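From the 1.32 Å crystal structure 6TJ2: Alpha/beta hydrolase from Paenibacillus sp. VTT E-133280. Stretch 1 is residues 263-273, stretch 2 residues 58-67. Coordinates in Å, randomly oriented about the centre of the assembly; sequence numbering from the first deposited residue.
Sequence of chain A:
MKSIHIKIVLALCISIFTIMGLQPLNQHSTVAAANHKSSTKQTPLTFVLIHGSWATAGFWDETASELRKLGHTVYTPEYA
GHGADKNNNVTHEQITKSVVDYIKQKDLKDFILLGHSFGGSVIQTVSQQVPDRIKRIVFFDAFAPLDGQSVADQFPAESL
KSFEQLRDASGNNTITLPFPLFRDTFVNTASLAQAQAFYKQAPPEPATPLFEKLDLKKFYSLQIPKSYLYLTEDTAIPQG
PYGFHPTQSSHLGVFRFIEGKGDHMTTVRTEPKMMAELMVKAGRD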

# COMPACT_ATOMS: atom_id res chain seq x y z
N ASP A 263 -10.99 5.57 5.71
CA ASP A 263 -10.32 6.89 5.78
C ASP A 263 -10.34 7.41 7.22
O ASP A 263 -10.64 6.67 8.14
CB ASP A 263 -10.97 7.83 4.77
CG ASP A 263 -12.38 8.20 5.15
OD1 ASP A 263 -12.79 7.94 6.33
OD2 ASP A 263 -13.08 8.80 4.27
N HIS A 264 -9.95 8.66 7.41
CA HIS A 264 -9.75 9.14 8.78
C HIS A 264 -11.03 9.22 9.59
O HIS A 264 -11.02 8.81 10.76
CB HIS A 264 -9.07 10.52 8.72
CG HIS A 264 -8.33 10.87 9.96
ND1 HIS A 264 -7.33 10.08 10.44
CD2 HIS A 264 -8.38 11.95 10.79
CE1 HIS A 264 -6.76 10.67 11.47
NE2 HIS A 264 -7.38 11.81 11.74
N MET A 265 -12.09 9.78 9.04
CA MET A 265 -13.29 10.08 9.89
C MET A 265 -14.60 9.56 9.31
O MET A 265 -15.60 9.65 10.04
CB MET A 265 -13.39 11.57 10.18
CG MET A 265 -12.21 12.05 10.94
SD MET A 265 -12.56 13.67 11.65
CE MET A 265 -11.29 13.79 12.90
N THR A 266 -14.65 8.93 8.15
CA THR A 266 -15.94 8.38 7.64
C THR A 266 -16.20 7.01 8.26
O THR A 266 -17.32 6.70 8.71
CB THR A 266 -15.86 8.22 6.12
OG1 THR A 266 -15.49 9.46 5.52
CG2 THR A 266 -17.14 7.69 5.51
N THR A 267 -15.20 6.14 8.22
CA THR A 267 -15.43 4.69 8.32
C THR A 267 -15.91 4.29 9.68
O THR A 267 -16.71 3.35 9.81
CB THR A 267 -14.16 3.96 7.89
OG1 THR A 267 -13.60 4.62 6.74
CG2 THR A 267 -14.39 2.49 7.55
N VAL A 268 -15.46 4.97 10.72
CA VAL A 268 -15.95 4.62 12.09
C VAL A 268 -17.44 4.90 12.21
O VAL A 268 -18.12 4.39 13.14
CB VAL A 268 -15.19 5.34 13.21
CG1 VAL A 268 -13.75 4.87 13.22
CG2 VAL A 268 -15.35 6.84 13.14
N ARG A 269 -18.01 5.73 11.34
CA ARG A 269 -19.47 6.03 11.33
C ARG A 269 -20.18 5.13 10.36
O ARG A 269 -21.29 4.67 10.70
CB ARG A 269 -19.77 7.48 10.94
CG ARG A 269 -19.59 8.42 12.10
CD ARG A 269 -18.27 9.12 11.97
NE ARG A 269 -18.24 10.14 13.00
CZ ARG A 269 -17.59 11.29 12.91
NH1 ARG A 269 -16.77 11.55 11.92
NH2 ARG A 269 -17.74 12.16 13.88
N THR A 270 -19.64 4.87 9.18
CA THR A 270 -20.38 4.16 8.10
C THR A 270 -20.20 2.66 8.17
O THR A 270 -21.06 1.95 7.63
CB THR A 270 -20.01 4.75 6.74
OG1 THR A 270 -18.60 4.54 6.62
CG2 THR A 270 -20.32 6.23 6.67
N GLU A 271 -19.08 2.16 8.66
CA GLU A 271 -18.78 0.73 8.70
C GLU A 271 -18.37 0.34 10.09
O GLU A 271 -17.31 -0.25 10.29
CB GLU A 271 -17.69 0.36 7.69
CG GLU A 271 -18.07 0.64 6.25
CD GLU A 271 -19.16 -0.25 5.66
OE1 GLU A 271 -19.49 -1.30 6.25
OE2 GLU A 271 -19.67 0.08 4.52
N PRO A 272 -19.20 0.60 11.12
CA PRO A 272 -18.78 0.37 12.50
C PRO A 272 -18.58 -1.10 12.81
O PRO A 272 -17.77 -1.41 13.69
CB PRO A 272 -19.90 1.01 13.36
CG PRO A 272 -21.12 1.01 12.41
CD PRO A 272 -20.52 1.24 11.03
N LYS A 273 -19.35 -2.03 12.21
CA LYS A 273 -19.15 -3.45 12.52
C LYS A 273 -17.79 -3.89 12.02
O LYS A 273 -17.06 -4.57 12.75
CB LYS A 273 -20.28 -4.26 11.90
CG LYS A 273 -20.22 -5.75 12.23
CD LYS A 273 -21.24 -6.56 11.45
CE LYS A 273 -20.86 -8.02 11.36
NZ LYS A 273 -22.06 -8.89 11.43
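Stretch 2 (58-67) GFWDETASEL

Stretch 2 opens with a 3-10 segment, residues 58-60, and continues as a helix from Asp61 to Leu67 and beyond. The backbone shows the change of winding: Asp61 N donates to Gly58 O at 3.1 Å, an i to i-3 bond, whereas Ala64 N to Trp60 O (2.8 Å) and Leu67 N to Thr63 O (2.9 Å) are i to i-4 bonds. Against it stretch 1 presents a short helix through Thr267-Thr270, a break at Glu271 (phi/psi -128/56), and a new helix starting at Pro272. The closest CA pairs, Pro272 CA with Thr63 CA at 4.3 Å and Lys273 CA with Glu66 CA at 5.4 Å, place the tightest approach there and show sequence position rising together along both stretches. Contacts follow the same order, from Phe59 on His264, Met265, Val268 and Arg269 to Glu66 on Pro272 and Lys273. The two stretches bury 554 Å² between them, counting both sides.

Gly58 makes no direct contact, but Gly58 O lies 2.9 Å from water 1, which accepts from Arg269 NE at 3.0 Å. Phe59 has the largest covered area in stretch 2. Its CA-CB bond points sideways, yet with chi1 at -179° (t) the ring end comes nearer to stretch 1. Val268 CG2 lies over one face, 3.8 Å from the Phe59 ring centroid and 22° off the normal, the geometry of a CH-pi contact; its closest ring atom is Phe59 CZ, 3.5 Å from Val268 CG2. His264 O approaches the ring edge, 3.8 Å from Phe59 CZ. Met265 CG adds an apolar contact with Phe59 CE1 at 4.0 Å. Phe59 CD1 sits over one face of the Arg269 guanidinium, 3.9 Å from Arg269 CZ, and that group is held from within its own stretch by Arg269 NH1 donating to Met265 O at 2.9 Å.

Trp60 and Asp61 make no contact within 4.5 Å. Glu62, one step further, points its CA-CB bond toward stretch 1: Glu62 OE1 lies 3.6 Å from Arg269 CG and 2.7 Å from water 1, so that water lies between the carboxylate and Arg269 NE. Glu62 CB is 3.7 Å from Pro272 CB, and Glu62 O is 3.5 Å from Pro272 CB.

Thr63 supplies the single direct hydrogen bond across the stretches, Thr63 OG1 donating to Val268 O at 2.9 Å. A second water sits at the same point, accepting from Thr63 N at 3.0 Å and lying 2.8 Å from both Val268 O and Phe59 O. Thr63 OG1 also packs 3.6 Å from Pro272 CA.

Ala64 turns away and Ser65 stays clear, consistent with the helical repeat. Glu66, one turn after Glu62, again points toward stretch 1, with Glu66 CB 3.7 Å from Pro272 O and Glu66 CG 3.7 Å from Lys273 N. Leu67 makes no contact.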

# COMPACT_ATOMS: atom_id res chain seq x y z
N GLY A 58 -18.02 11.43 21.13
CA GLY A 58 -19.08 11.00 20.20
C GLY A 58 -18.56 10.40 18.92
O GLY A 58 -19.31 9.70 18.22
N PHE A 59 -17.31 10.66 18.59
CA PHE A 59 -16.65 10.03 17.42
C PHE A 59 -16.88 8.53 17.45
O PHE A 59 -17.00 7.95 16.38
CB PHE A 59 -15.15 10.35 17.44
CG PHE A 59 -14.31 9.83 16.31
CD1 PHE A 59 -14.48 10.38 15.07
CD2 PHE A 59 -13.42 8.79 16.43
CE1 PHE A 59 -13.68 10.01 14.00
CE2 PHE A 59 -12.66 8.38 15.33
CZ PHE A 59 -12.79 9.00 14.14
N TRP A 60 -16.78 7.93 18.64
CA TRP A 60 -16.82 6.46 18.84
C TRP A 60 -18.23 5.88 18.92
O TRP A 60 -18.32 4.69 19.07
CB TRP A 60 -16.04 6.12 20.09
CG TRP A 60 -14.61 6.58 20.09
CD1 TRP A 60 -14.06 7.48 20.93
CD2 TRP A 60 -13.56 6.11 19.22
NE1 TRP A 60 -12.72 7.61 20.65
CE2 TRP A 60 -12.38 6.76 19.63
CE3 TRP A 60 -13.51 5.17 18.19
CZ2 TRP A 60 -11.15 6.55 19.01
CZ3 TRP A 60 -12.29 4.93 17.59
CH2 TRP A 60 -11.14 5.61 18.02
N ASP A 61 -19.28 6.69 18.76
CA ASP A 61 -20.62 6.17 19.14
C ASP A 61 -20.94 4.86 18.42
O ASP A 61 -21.31 3.86 19.09
CB ASP A 61 -21.70 7.21 18.87
CG ASP A 61 -21.76 8.38 19.84
OD1 ASP A 61 -21.10 8.31 20.86
OD2 ASP A 61 -22.47 9.37 19.43
N GLU A 62 -20.83 4.85 17.12
CA GLU A 62 -21.29 3.68 16.31
C GLU A 62 -20.36 2.50 16.54
O GLU A 62 -20.79 1.35 16.68
CB GLU A 62 -21.41 4.04 14.84
CG GLU A 62 -22.42 5.15 14.51
CD GLU A 62 -21.99 6.58 14.76
OE1 GLU A 62 -20.81 6.88 15.12
OE2 GLU A 62 -22.88 7.48 14.61
N THR A 63 -19.07 2.74 16.45
CA THR A 63 -18.08 1.66 16.59
C THR A 63 -18.10 1.09 17.99
O THR A 63 -18.03 -0.17 18.17
CB THR A 63 -16.72 2.15 16.12
OG1 THR A 63 -16.71 2.36 14.70
CG2 THR A 63 -15.63 1.19 16.48
N ALA A 64 -18.21 1.93 19.01
CA ALA A 64 -18.31 1.41 20.39
C ALA A 64 -19.56 0.52 20.56
O ALA A 64 -19.45 -0.50 21.22
CB ALA A 64 -18.31 2.59 21.37
N SER A 65 -20.66 0.95 19.98
CA SER A 65 -21.92 0.17 20.06
C SER A 65 -21.68 -1.20 19.42
O SER A 65 -22.09 -2.25 19.99
CB SER A 65 -23.01 0.85 19.33
OG SER A 65 -24.15 0.03 19.28
N GLU A 66 -20.99 -1.28 18.30
CA GLU A 66 -20.71 -2.60 17.64
C GLU A 66 -19.75 -3.42 18.48
O GLU A 66 -19.88 -4.66 18.52
CB GLU A 66 -20.25 -2.40 16.20
CG GLU A 66 -21.33 -1.85 15.30
CD GLU A 66 -22.56 -2.72 15.14
OE1 GLU A 66 -22.39 -3.93 15.07
OE2 GLU A 66 -23.67 -2.13 15.01
N LEU A 67 -18.75 -2.83 19.10
CA LEU A 67 -17.85 -3.56 20.01
C LEU A 67 -18.63 -4.15 21.17
O LEU A 67 -18.35 -5.32 21.55
CB LEU A 67 -16.73 -2.67 20.51
CG LEU A 67 -15.58 -2.46 19.56
CD1 LEU A 67 -14.70 -1.29 20.07
CD2 LEU A 67 -14.76 -3.71 19.37
O HOH W 1 -19.84 9.42 15.43
O HOH W 2 -17.88 5.36 15.77